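Long-range contacts in beta-1,3-1,4-glucanase (Caldicellulosiruptor sp. F32, PDB 5H4R), which hydrolyses mixed-linkage beta-1,3-1,4-glucans such as lichenan, as a family 5 glycoside hydrolase built on a TIM barrel: residues L53-D58 with W360-F365; T81-I86 with A129-M134; I138-D143 with S165-V170; N232-L237 with S261-R266. The protein carries 1 engineered substitution. All coordinates share one frame; numbering follows the deposited sequence.

In the fold
The four contacts sit on one eight-stranded parallel barrel. Interactions 1 and 3 meet at its sugar-binding end: both touch the same two glucose units of the bound glycan, and they also touch each other, CH2 of Trp360 lying 4.0 Å from NE2 of His141. Interaction 2 ties two outer helices together beside interaction 1, which it touches where CG2 of Thr56 lies 3.7 Å from OG1 of Thr81. Interaction 4 joins two loops on the other side of the chain's centre, its centre about 29 Å from that of interaction 1 and its nearest atoms about 17 Å away. Glu326 and Gln188, the latter an engineered substitution, also belong to the glycan pocket.

Interaction 1 of 4, residues L53-D58 with W360-F365. With BGC (beta-D-glucopyranose), chain B; BGC (beta-D-glucopyranose), chain C.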
# COMPACT_ATOMS: atom_id res chain seq x y z
N LEU A 53 -7.57 4.66 -1.33
CA LEU A 53 -9.01 4.49 -1.13
C LEU A 53 -9.21 3.47 0.01
O LEU A 53 -9.60 2.32 -0.18
CB LEU A 53 -9.65 4.04 -2.44
CG LEU A 53 -11.18 4.03 -2.46
CD1 LEU A 53 -11.74 5.43 -2.38
CD2 LEU A 53 -11.65 3.31 -3.70
N GLY A 54 -8.85 3.90 1.21
CA GLY A 54 -8.82 3.00 2.34
C GLY A 54 -10.19 2.70 2.91
O GLY A 54 -11.14 3.48 2.82
N ASN A 55 -10.28 1.54 3.57
CA ASN A 55 -11.52 1.08 4.20
C ASN A 55 -12.70 1.08 3.23
O ASN A 55 -13.84 1.33 3.61
CB ASN A 55 -11.83 1.91 5.44
CG ASN A 55 -11.05 1.44 6.68
OD1 ASN A 55 -10.16 0.60 6.59
ND2 ASN A 55 -11.41 1.97 7.84
N THR A 56 -12.41 0.72 1.97
CA THR A 56 -13.40 0.72 0.91
C THR A 56 -13.53 -0.71 0.41
O THR A 56 -14.20 -1.52 1.07
CB THR A 56 -13.02 1.76 -0.14
OG1 THR A 56 -12.78 3.01 0.55
CG2 THR A 56 -14.13 1.95 -1.16
N PHE A 57 -12.98 -1.06 -0.76
CA PHE A 57 -13.07 -2.45 -1.24
C PHE A 57 -12.28 -3.43 -0.38
O PHE A 57 -12.43 -4.65 -0.55
CB PHE A 57 -12.58 -2.52 -2.68
CG PHE A 57 -13.46 -1.74 -3.62
CD1 PHE A 57 -14.71 -2.22 -3.97
CD2 PHE A 57 -13.06 -0.53 -4.10
CE1 PHE A 57 -15.53 -1.51 -4.86
CE2 PHE A 57 -13.87 0.20 -4.94
CZ PHE A 57 -15.11 -0.30 -5.33
N ASP A 58 -11.46 -2.92 0.54
CA ASP A 58 -10.71 -3.75 1.48
C ASP A 58 -11.51 -4.16 2.72
O ASP A 58 -11.06 -5.02 3.47
CB ASP A 58 -9.43 -3.03 1.95
CG ASP A 58 -9.62 -1.54 2.27
OD1 ASP A 58 -10.22 -0.79 1.45
OD2 ASP A 58 -9.16 -1.13 3.36
N TRP A 360 -2.55 6.75 3.65
CA TRP A 360 -3.69 5.88 3.97
C TRP A 360 -4.87 6.77 4.37
O TRP A 360 -4.92 7.27 5.49
CB TRP A 360 -3.32 4.93 5.11
CG TRP A 360 -4.41 4.01 5.48
CD1 TRP A 360 -5.14 4.04 6.62
CD2 TRP A 360 -4.92 2.94 4.70
NE1 TRP A 360 -6.09 3.04 6.61
CE2 TRP A 360 -5.97 2.35 5.43
CE3 TRP A 360 -4.59 2.41 3.45
CZ2 TRP A 360 -6.67 1.26 4.96
CZ3 TRP A 360 -5.28 1.32 3.00
CH2 TRP A 360 -6.32 0.75 3.75
N ASP A 361 -5.85 6.96 3.47
CA ASP A 361 -7.01 7.80 3.76
C ASP A 361 -8.22 6.89 3.89
O ASP A 361 -8.83 6.49 2.88
CB ASP A 361 -7.23 8.87 2.69
CG ASP A 361 -8.27 9.90 3.11
OD1 ASP A 361 -9.14 9.55 3.95
OD2 ASP A 361 -8.25 11.03 2.57
N ASN A 362 -8.60 6.59 5.13
CA ASN A 362 -9.70 5.68 5.41
C ASN A 362 -11.02 6.41 5.73
O ASN A 362 -11.96 5.77 6.21
CB ASN A 362 -9.33 4.74 6.56
CG ASN A 362 -9.14 5.46 7.89
OD1 ASN A 362 -9.09 6.68 7.93
ND2 ASN A 362 -9.01 4.71 8.96
N ASN A 363 -11.13 7.70 5.40
CA ASN A 363 -12.35 8.49 5.61
C ASN A 363 -12.81 8.49 7.07
O ASN A 363 -14.00 8.68 7.34
CB ASN A 363 -13.50 7.99 4.73
CG ASN A 363 -14.58 9.04 4.51
OD1 ASN A 363 -14.27 10.22 4.40
ND2 ASN A 363 -15.85 8.62 4.44
N ALA A 364 -11.89 8.28 8.01
CA ALA A 364 -12.22 8.28 9.43
C ALA A 364 -11.63 9.52 10.09
O ALA A 364 -10.43 9.77 10.00
CB ALA A 364 -11.68 7.02 10.12
N PHE A 365 -12.49 10.28 10.79
CA PHE A 365 -12.11 11.58 11.33
C PHE A 365 -12.33 11.73 12.84
O PHE A 365 -11.61 12.49 13.49
CB PHE A 365 -12.89 12.69 10.61
CG PHE A 365 -12.54 12.78 9.15
CD1 PHE A 365 -11.42 13.48 8.74
CD2 PHE A 365 -13.31 12.14 8.19
CE1 PHE A 365 -11.06 13.55 7.41
CE2 PHE A 365 -12.95 12.19 6.86
CZ PHE A 365 -11.83 12.89 6.47
C2 BGC B . -7.82 0.97 9.06
C3 BGC B . -8.75 0.69 10.23
C4 BGC B . -9.36 -0.70 10.05
C5 BGC B . -8.26 -1.75 9.85
C6 BGC B . -8.82 -3.13 9.54
C1 BGC B . -6.78 -0.13 8.97
O2 BGC B . -7.19 2.25 9.26
O3 BGC B . -9.76 1.70 10.22
O4 BGC B . -10.02 -1.02 11.29
O5 BGC B . -7.45 -1.37 8.76
O6 BGC B . -7.75 -4.10 9.61
C2 BGC C . -3.27 -2.08 6.61
C3 BGC C . -4.49 -1.18 6.50
C4 BGC C . -4.70 -0.55 7.86
C5 BGC C . -3.58 0.47 8.01
C6 BGC C . -3.64 1.21 9.35
C1 BGC C . -2.18 -1.53 7.55
O2 BGC C . -2.74 -2.35 5.29
O3 BGC C . -5.59 -2.00 6.12
O4 BGC C . -5.96 0.12 7.85
O5 BGC C . -2.29 -0.14 7.87
O6 BGC C . -3.73 0.33 10.48
O HOH W 1 -13.49 4.12 7.72
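Gly54 donates its backbone N-H to the carbonyl oxygen of Asp361 (N to O 3.1 Å), a bent bond (139°) where the ends of strands 50-53 and 356-361 run side by side. Its CA lies over the six-membered ring of Trp360, 3.9 Å from the centroid, in a CH-pi contact. Having no side chain, Gly54 can bring its backbone this close to the indole; a beta-carbon here would come too near the ring and the carbonyl of Asp361. Glucose of chain C puts its C3 over the opposite face of the same ring, so the indole is sandwiched between main chain and sugar. The segments continue from the ends of the first and last strands of the TIM barrel into the loops, at the end of the barrel where family 5 enzymes bind their glycans. Asn55 follows, its side chain lying next to that of Asn362 and pointing the same way, with the amide planes 49° apart. From ND2 of Asn55 a nearly straight bond reaches O3 of glucose B (2.9 Å), and a water links the same nitrogen to the carbonyl oxygen of Asn362. NE1 of Trp360 donates to O2 of that glucose (3.0 Å), while ND2 of Asn362 adds weak bonds to O2 and O3 and is held by the carbonyl of Glu370. The carboxylate of Asp58 folds back on the backbone of its own segment (chi1 43°). Its OD2 takes the N-H of Asn55 on the syn lone pair, and its OD1 that of Thr56. OD2 of Asp58 also meets the indole rim, 3.4 Å from CH2 of Trp360.

Interaction 2 of 4, residues T81-I86 with A129-M134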
# COMPACT_ATOMS: atom_id res chain seq x y z
N THR A 81 -17.98 5.22 -3.70
CA THR A 81 -16.98 5.91 -4.51
C THR A 81 -17.60 6.44 -5.79
O THR A 81 -18.43 5.78 -6.43
CB THR A 81 -15.81 4.98 -4.85
OG1 THR A 81 -15.37 4.30 -3.67
CG2 THR A 81 -14.65 5.76 -5.38
N THR A 82 -17.18 7.65 -6.18
CA THR A 82 -17.69 8.29 -7.39
C THR A 82 -16.54 8.83 -8.21
O THR A 82 -15.43 9.04 -7.70
CB THR A 82 -18.62 9.44 -7.07
OG1 THR A 82 -17.86 10.47 -6.43
CG2 THR A 82 -19.77 8.99 -6.17
N LYS A 83 -16.82 9.11 -9.49
CA LYS A 83 -15.82 9.76 -10.33
C LYS A 83 -15.47 11.15 -9.79
O LYS A 83 -14.30 11.55 -9.79
CB LYS A 83 -16.26 9.84 -11.79
CG LYS A 83 -15.03 10.18 -12.67
CD LYS A 83 -15.33 10.32 -14.13
CE LYS A 83 -14.06 10.76 -14.86
NZ LYS A 83 -13.67 12.16 -14.53
N GLN A 84 -16.47 11.88 -9.29
CA GLN A 84 -16.18 13.20 -8.73
C GLN A 84 -15.19 13.10 -7.58
O GLN A 84 -14.32 13.96 -7.41
CB GLN A 84 -17.48 13.89 -8.28
CG GLN A 84 -17.30 15.33 -7.87
CD GLN A 84 -18.60 16.00 -7.42
OE1 GLN A 84 -19.66 15.36 -7.37
NE2 GLN A 84 -18.53 17.28 -7.10
N MET A 85 -15.30 12.06 -6.77
CA MET A 85 -14.38 11.88 -5.66
C MET A 85 -12.95 11.68 -6.16
O MET A 85 -12.01 12.31 -5.66
CB MET A 85 -14.83 10.69 -4.84
CG MET A 85 -14.02 10.42 -3.60
SD MET A 85 -14.59 8.90 -2.82
CE MET A 85 -16.29 9.23 -2.64
N ILE A 86 -12.77 10.82 -7.16
CA ILE A 86 -11.43 10.60 -7.68
C ILE A 86 -10.92 11.86 -8.37
O ILE A 86 -9.73 12.19 -8.28
CB ILE A 86 -11.42 9.37 -8.61
CG1 ILE A 86 -12.00 8.15 -7.88
CG2 ILE A 86 -10.02 9.10 -9.15
CD1 ILE A 86 -11.38 7.89 -6.54
N ALA A 129 -10.10 6.41 -12.13
CA ALA A 129 -8.71 6.85 -11.98
C ALA A 129 -7.98 6.88 -13.32
O ALA A 129 -7.19 7.80 -13.59
CB ALA A 129 -7.99 5.94 -11.01
N MET A 130 -8.21 5.88 -14.17
CA MET A 130 -7.60 5.91 -15.50
C MET A 130 -8.07 7.13 -16.29
O MET A 130 -7.29 7.71 -17.06
CB MET A 130 -7.92 4.62 -16.27
CG MET A 130 -7.41 3.36 -15.60
SD MET A 130 -5.61 3.15 -15.66
CE MET A 130 -5.33 2.91 -17.39
N LYS A 131 -9.34 7.51 -16.16
CA LYS A 131 -9.82 8.68 -16.89
C LYS A 131 -9.08 9.94 -16.45
O LYS A 131 -8.93 10.88 -17.25
CB LYS A 131 -11.32 8.84 -16.69
CG LYS A 131 -12.11 7.85 -17.51
CD LYS A 131 -13.62 7.99 -17.26
CE LYS A 131 -14.46 7.31 -18.37
NZ LYS A 131 -14.38 5.83 -18.34
N ASN A 132 -8.60 9.96 -15.22
CA ASN A 132 -7.80 11.04 -14.67
C ASN A 132 -6.31 10.85 -14.94
O ASN A 132 -5.50 11.62 -14.43
CB ASN A 132 -8.05 11.18 -13.18
CG ASN A 132 -9.31 11.99 -12.86
OD1 ASN A 132 -9.35 13.21 -13.06
ND2 ASN A 132 -10.33 11.32 -12.38
N LYS A 133 -5.94 9.86 -15.76
CA LYS A 133 -4.55 9.61 -16.13
C LYS A 133 -3.66 9.36 -14.90
O LYS A 133 -2.47 9.70 -14.90
CB LYS A 133 -4.00 10.75 -16.99
CG LYS A 133 -4.76 10.90 -18.34
CD LYS A 133 -4.11 11.93 -19.24
CE LYS A 133 -4.96 12.18 -20.48
NZ LYS A 133 -4.42 13.31 -21.30
N MET A 134 -4.21 8.72 -13.87
CA MET A 134 -3.50 8.46 -12.62
C MET A 134 -2.87 7.08 -12.68
O MET A 134 -3.33 6.20 -13.42
CB MET A 134 -4.46 8.54 -11.43
CG MET A 134 -5.04 9.90 -11.25
SD MET A 134 -6.25 9.92 -9.93
CE MET A 134 -5.13 10.01 -8.53
O HOH W 2 -11.49 13.00 -16.34
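Ile86 and Ala129 bring the two backbones nearest, their CA atoms 6.3 Å apart, where the first turn of helix 83-91 passes the last turn of helix 116-131. The first helix is capped by Thr82, whose OG1 accepts the N-H of Met85 (3.0 Å). The second ends in a Schellman motif, with Lys133 at positive phi and the N-H of Met134 turned back to the carbonyl oxygen of Ala129. After the reversal, the side chain of Met134 points toward Ile86. Ile86 holds the apolar part of the contact through one methyl: its CG2, anti to the backbone N, lies 3.8 Å from CA of Ala129 and 3.9 Å from SD of Met134. The same methyl also rests against the amide nitrogen of Asn132, 3.9 Å from CG2 to ND2, a nitrogen whose hydrogens go to Asp87 and to the carbonyl of Tyr128. Farther out, toward solvent, two lysines cross at about a right angle and touch by their aliphatic parts, CE of Lys83 standing 3.7 Å from CD of Lys131. The chain of Lys83 is extended until its last torsion, which bends NZ round to a salt bridge with Asp87; a water held by that nitrogen makes a weak, long bond to the carbonyl of Lys131. Asp87 therefore serves both Lys83 and Asn132 from the first helix. Both Ile86 and Ala129 also touch Ile97 of strand 96-99, an arrangement characteristic of the TIM barrel, in which adjacent helices of the outer layer pack on each other and on the strand between them.

Interaction 3 of 4, residues I138-D143 with S165-V170; sequences INIHHD and SIWTQV. With BGC (beta-D-glucopyranose), chain C; BGC (beta-D-glucopyranose), chain B.
Trp167 of helix 156-173 lays its indole against Ile138, Asn139 and Ile140. From CB, with CG anti to the carbonyl carbon (chi1 -83°), the ring swings toward the strand. CD1 meets the tip of Ile140, 3.8 Å from its CD1, and NE1 lies closer still, 3.4 Å from the same methyl, while its N-H is satisfied by Ala185. Along the benzo edge, CZ2 passes CA of Asn139, and CH2 ends in the ring plane 3.7 Å from the carbonyl oxygen of Ile138. Flanking the indole, CD1 of Ile140 packs on CG2 of Ile166, and Ile138 and Val170 meet tip to tip, CD1 to CG1 3.7 Å. Asn139 points away from the helix, its OD1 accepting from the backbone N of Val101. Its ND2 donates in the plane of the His141 ring to ND1 (3.0 Å), which should fix the ring's rotation, and just past the strand NE2 of His141 is hydrogen-bonded to O3 of glucose C (3.0 Å). A phenylalanine in place of His141 would probably leave that hydroxyl without this partner and deprive Asn139 of an acceptor. The whole is a beta-alpha unit of the TIM barrel: helix packed outside, glycan-pocket histidines just beyond the strand.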
# COMPACT_ATOMS: atom_id res chain seq x y z
N ILE A 138 -3.73 -1.99 -7.53
CA ILE A 138 -4.74 -2.90 -6.98
C ILE A 138 -4.02 -4.10 -6.38
O ILE A 138 -2.93 -4.48 -6.84
CB ILE A 138 -5.79 -3.35 -8.03
CG1 ILE A 138 -5.14 -4.03 -9.22
CG2 ILE A 138 -6.61 -2.16 -8.49
CD1 ILE A 138 -6.17 -4.57 -10.26
N ASN A 139 -4.61 -4.71 -5.34
CA ASN A 139 -3.89 -5.75 -4.60
C ASN A 139 -4.84 -6.84 -4.13
O ASN A 139 -6.03 -6.87 -4.49
CB ASN A 139 -3.14 -5.13 -3.41
CG ASN A 139 -4.06 -4.72 -2.26
OD1 ASN A 139 -5.28 -4.86 -2.31
ND2 ASN A 139 -3.44 -4.21 -1.20
N ILE A 140 -4.28 -7.77 -3.34
CA ILE A 140 -5.01 -8.62 -2.39
C ILE A 140 -4.78 -8.05 -0.99
O ILE A 140 -3.63 -7.92 -0.56
CB ILE A 140 -4.50 -10.08 -2.47
CG1 ILE A 140 -4.80 -10.72 -3.82
CG2 ILE A 140 -5.05 -10.93 -1.28
CD1 ILE A 140 -4.27 -12.13 -4.00
N HIS A 141 -5.86 -7.71 -0.25
CA HIS A 141 -5.69 -6.98 0.99
C HIS A 141 -5.99 -7.89 2.18
O HIS A 141 -5.12 -8.71 2.55
CB HIS A 141 -6.52 -5.69 0.94
CG HIS A 141 -5.96 -4.62 1.81
ND1 HIS A 141 -4.87 -3.85 1.44
CD2 HIS A 141 -6.33 -4.20 3.05
CE1 HIS A 141 -4.61 -2.99 2.42
NE2 HIS A 141 -5.49 -3.18 3.39
N HIS A 142 -7.15 -7.77 2.84
CA HIS A 142 -7.43 -8.48 4.10
C HIS A 142 -7.95 -9.89 3.84
O HIS A 142 -9.04 -10.27 4.26
CB HIS A 142 -8.45 -7.75 4.98
CG HIS A 142 -8.02 -6.43 5.51
ND1 HIS A 142 -6.82 -6.21 6.15
CD2 HIS A 142 -8.68 -5.24 5.53
CE1 HIS A 142 -6.74 -4.94 6.52
NE2 HIS A 142 -7.86 -4.33 6.16
N ASP A 143 -7.11 -10.68 3.17
CA ASP A 143 -7.37 -12.07 2.84
C ASP A 143 -6.36 -13.00 3.50
O ASP A 143 -6.12 -14.11 3.03
CB ASP A 143 -7.35 -12.29 1.33
CG ASP A 143 -8.47 -11.56 0.60
OD1 ASP A 143 -9.48 -11.23 1.23
OD2 ASP A 143 -8.35 -11.39 -0.64
N SER A 165 -5.40 -18.23 -8.61
CA SER A 165 -6.76 -18.01 -9.09
C SER A 165 -7.14 -16.55 -9.07
O SER A 165 -7.69 -16.04 -10.06
CB SER A 165 -7.77 -18.80 -8.29
OG SER A 165 -9.05 -18.56 -8.87
N ILE A 166 -6.92 -15.86 -7.95
CA ILE A 166 -7.24 -14.44 -7.89
C ILE A 166 -6.51 -13.68 -8.98
O ILE A 166 -7.12 -12.89 -9.71
CB ILE A 166 -6.93 -13.85 -6.50
CG1 ILE A 166 -7.80 -14.47 -5.41
CG2 ILE A 166 -7.10 -12.33 -6.51
CD1 ILE A 166 -9.32 -14.26 -5.56
N TRP A 167 -5.19 -13.90 -9.11
CA TRP A 167 -4.44 -13.08 -10.04
C TRP A 167 -4.67 -13.48 -11.48
O TRP A 167 -4.63 -12.61 -12.35
CB TRP A 167 -2.95 -13.06 -9.67
CG TRP A 167 -2.73 -12.04 -8.60
CD1 TRP A 167 -2.34 -12.25 -7.30
CD2 TRP A 167 -2.95 -10.63 -8.73
NE1 TRP A 167 -2.31 -11.06 -6.62
CE2 TRP A 167 -2.67 -10.05 -7.47
CE3 TRP A 167 -3.34 -9.80 -9.78
CZ2 TRP A 167 -2.78 -8.69 -7.24
CZ3 TRP A 167 -3.45 -8.44 -9.55
CH2 TRP A 167 -3.17 -7.90 -8.29
N THR A 168 -5.01 -14.75 -11.77
CA THR A 168 -5.41 -15.07 -13.13
C THR A 168 -6.66 -14.30 -13.51
O THR A 168 -6.75 -13.71 -14.59
CB THR A 168 -5.64 -16.58 -13.28
OG1 THR A 168 -4.41 -17.29 -13.13
CG2 THR A 168 -6.20 -16.91 -14.66
N GLN A 169 -7.65 -14.28 -12.60
CA GLN A 169 -8.91 -13.62 -12.89
C GLN A 169 -8.73 -12.11 -12.99
O GLN A 169 -9.24 -11.48 -13.92
CB GLN A 169 -9.95 -13.95 -11.83
CG GLN A 169 -10.40 -15.38 -11.88
CD GLN A 169 -11.30 -15.72 -10.73
OE1 GLN A 169 -12.51 -15.40 -10.75
NE2 GLN A 169 -10.75 -16.38 -9.73
N VAL A 170 -8.04 -11.51 -12.02
CA VAL A 170 -7.87 -10.06 -12.02
C VAL A 170 -6.98 -9.63 -13.18
O VAL A 170 -7.30 -8.69 -13.92
CB VAL A 170 -7.33 -9.59 -10.67
CG1 VAL A 170 -7.03 -8.09 -10.70
CG2 VAL A 170 -8.35 -9.94 -9.57
C2 BGC C . -3.27 -2.08 6.61
C3 BGC C . -4.49 -1.18 6.50
C4 BGC C . -4.70 -0.55 7.86
C5 BGC C . -3.58 0.47 8.01
C6 BGC C . -3.64 1.21 9.35
C1 BGC C . -2.18 -1.53 7.55
O2 BGC C . -2.74 -2.35 5.29
O3 BGC C . -5.59 -2.00 6.12
O4 BGC C . -5.96 0.12 7.85
O5 BGC C . -2.29 -0.14 7.87
O6 BGC C . -3.73 0.33 10.48
C2 BGC B . -7.82 0.97 9.06
C3 BGC B . -8.75 0.69 10.23
C4 BGC B . -9.36 -0.70 10.05
C5 BGC B . -8.26 -1.75 9.85
C6 BGC B . -8.82 -3.13 9.54
C1 BGC B . -6.78 -0.13 8.97
O2 BGC B . -7.19 2.25 9.26
O3 BGC B . -9.76 1.70 10.22
O4 BGC B . -10.02 -1.02 11.29
O5 BGC B . -7.45 -1.37 8.76
O6 BGC B . -7.75 -4.10 9.61

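Interaction 4 of 4, residues N232-L237 with S261-R266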
# COMPACT_ATOMS: atom_id res chain seq x y z
N ASN A 232 0.13 -7.38 -19.55
CA ASN A 232 0.60 -8.00 -18.32
C ASN A 232 1.98 -8.60 -18.46
O ASN A 232 2.60 -8.93 -17.44
CB ASN A 232 -0.38 -9.07 -17.82
CG ASN A 232 -1.74 -8.51 -17.45
OD1 ASN A 232 -1.87 -7.34 -17.09
ND2 ASN A 232 -2.77 -9.34 -17.56
N VAL A 233 2.50 -8.74 -19.69
CA VAL A 233 3.85 -9.29 -19.86
C VAL A 233 4.92 -8.33 -19.36
O VAL A 233 6.01 -8.77 -19.00
CB VAL A 233 4.11 -9.66 -21.33
CG1 VAL A 233 3.09 -10.67 -21.81
CG2 VAL A 233 4.12 -8.43 -22.22
N SER A 234 4.63 -7.01 -19.31
CA SER A 234 5.64 -6.01 -18.98
C SER A 234 5.20 -5.00 -17.92
O SER A 234 5.99 -4.12 -17.55
CB SER A 234 6.04 -5.25 -20.24
OG SER A 234 4.88 -4.79 -20.90
N ARG A 235 3.95 -5.06 -17.47
CA ARG A 235 3.43 -4.19 -16.42
C ARG A 235 4.32 -4.23 -15.19
O ARG A 235 4.89 -5.27 -14.85
CB ARG A 235 2.01 -4.69 -16.08
CG ARG A 235 1.29 -4.01 -14.98
CD ARG A 235 -0.09 -4.61 -14.76
NE ARG A 235 -0.85 -4.91 -15.96
CZ ARG A 235 -1.38 -4.01 -16.78
NH1 ARG A 235 -1.19 -2.72 -16.56
NH2 ARG A 235 -2.02 -4.40 -17.87
N TYR A 236 4.42 -3.10 -14.49
CA TYR A 236 5.11 -3.09 -13.20
C TYR A 236 4.28 -3.82 -12.15
O TYR A 236 3.06 -3.67 -12.10
CB TYR A 236 5.39 -1.66 -12.73
CG TYR A 236 6.51 -0.98 -13.48
CD1 TYR A 236 6.25 -0.27 -14.66
CD2 TYR A 236 7.82 -1.02 -13.03
CE1 TYR A 236 7.25 0.37 -15.35
CE2 TYR A 236 8.84 -0.40 -13.73
CZ TYR A 236 8.55 0.30 -14.89
OH TYR A 236 9.54 0.93 -15.60
N LEU A 237 4.97 -4.57 -11.29
CA LEU A 237 4.37 -5.40 -10.26
C LEU A 237 5.06 -5.10 -8.93
O LEU A 237 6.29 -5.04 -8.88
CB LEU A 237 4.53 -6.86 -10.58
CG LEU A 237 4.14 -7.33 -11.96
CD1 LEU A 237 4.50 -8.80 -12.15
CD2 LEU A 237 2.65 -7.11 -12.18
N SER A 261 9.48 -11.08 -17.99
CA SER A 261 9.31 -9.91 -18.84
C SER A 261 10.58 -9.64 -19.64
O SER A 261 11.68 -9.63 -19.09
CB SER A 261 8.97 -8.69 -17.98
OG SER A 261 8.92 -7.52 -18.77
N LYS A 262 10.41 -9.40 -20.94
CA LYS A 262 11.53 -8.96 -21.75
C LYS A 262 11.96 -7.54 -21.40
O LYS A 262 13.06 -7.13 -21.76
CB LYS A 262 11.17 -9.08 -23.23
CG LYS A 262 10.97 -10.53 -23.67
CD LYS A 262 10.63 -10.68 -25.14
CE LYS A 262 10.36 -12.15 -25.48
NZ LYS A 262 10.07 -12.37 -26.93
N TYR A 263 11.12 -6.79 -20.68
CA TYR A 263 11.54 -5.51 -20.13
C TYR A 263 12.17 -5.76 -18.77
O TYR A 263 11.56 -6.41 -17.90
CB TYR A 263 10.36 -4.55 -20.00
CG TYR A 263 9.87 -4.02 -21.32
CD1 TYR A 263 8.92 -4.71 -22.05
CD2 TYR A 263 10.38 -2.84 -21.86
CE1 TYR A 263 8.47 -4.24 -23.28
CE2 TYR A 263 9.93 -2.36 -23.08
CZ TYR A 263 8.98 -3.06 -23.78
OH TYR A 263 8.53 -2.60 -25.00
N LYS A 264 13.38 -5.26 -18.58
CA LYS A 264 14.06 -5.47 -17.32
C LYS A 264 13.49 -4.58 -16.22
O LYS A 264 12.89 -3.53 -16.46
CB LYS A 264 15.55 -5.16 -17.47
CG LYS A 264 16.27 -5.90 -18.59
CD LYS A 264 17.76 -5.55 -18.57
CE LYS A 264 18.54 -6.24 -19.68
NZ LYS A 264 18.68 -5.40 -20.92
N ASN A 265 13.66 -5.05 -14.99
CA ASN A 265 13.51 -4.21 -13.80
C ASN A 265 12.07 -3.70 -13.66
O ASN A 265 11.83 -2.50 -13.53
CB ASN A 265 14.51 -3.05 -13.86
CG ASN A 265 14.77 -2.43 -12.51
OD1 ASN A 265 14.67 -3.08 -11.47
ND2 ASN A 265 15.14 -1.16 -12.52
N ARG A 266 11.12 -4.62 -13.68
CA ARG A 266 9.70 -4.29 -13.62
C ARG A 266 9.07 -4.73 -12.31
O ARG A 266 7.85 -4.70 -12.18
CB ARG A 266 8.95 -4.91 -14.82
CG ARG A 266 9.32 -4.31 -16.19
CD ARG A 266 8.77 -2.89 -16.32
NE ARG A 266 9.23 -2.13 -17.49
CZ ARG A 266 8.46 -1.64 -18.45
NH1 ARG A 266 7.14 -1.83 -18.47
NH2 ARG A 266 9.02 -0.94 -19.41
O HOH W 3 7.67 -9.01 -21.92
O HOH W 4 11.86 -0.60 -15.86
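Ser261 presses its CB against the carbonyl oxygen of Val233, 3.1 Å away, while its hydroxyl donates to the carbonyl oxygen of Tyr263, two residues on, on a lone pair in the carbonyl plane. At Lys262 the backbone N-H binds a water that bonds weakly to the same Val233 carbonyl. Tyr263 brings its ring to Ser234, CD1 lying 3.4 Å from CB of the serine. Asn265 contributes its carbonyl oxygen, joined through a second water to OH of Tyr236. Arg266 then carries most of the contact. Its chain, bent at chi2 (-71°), sets CD over the centre of the Tyr236 ring, 3.5 Å from the centroid, and lays the guanidinium flat on that ring with the planes 1° apart. CB of Tyr263 lies over the opposite face of the guanidinium. NH1 of Arg266 donates to the carbonyl oxygen of Ser234 (2.7 Å), and the carbonyl oxygen of Arg266 takes the N-H of Leu237 (O to N 3.0 Å), nearly along the C=O axis. An alanine in place of Tyr236 removes the ring stacked on the guanidinium, which would probably be left freer to turn. The two loops lead into strands 237-240 and 267-272, neighbours in the barrel, with Leu237 continuing the backbone pairing to Ile268; Tyr236 also stacks with Phe43 of helix 39-47, and Leu237 and Arg266 both touch Arg226 at the end of helix 205-226.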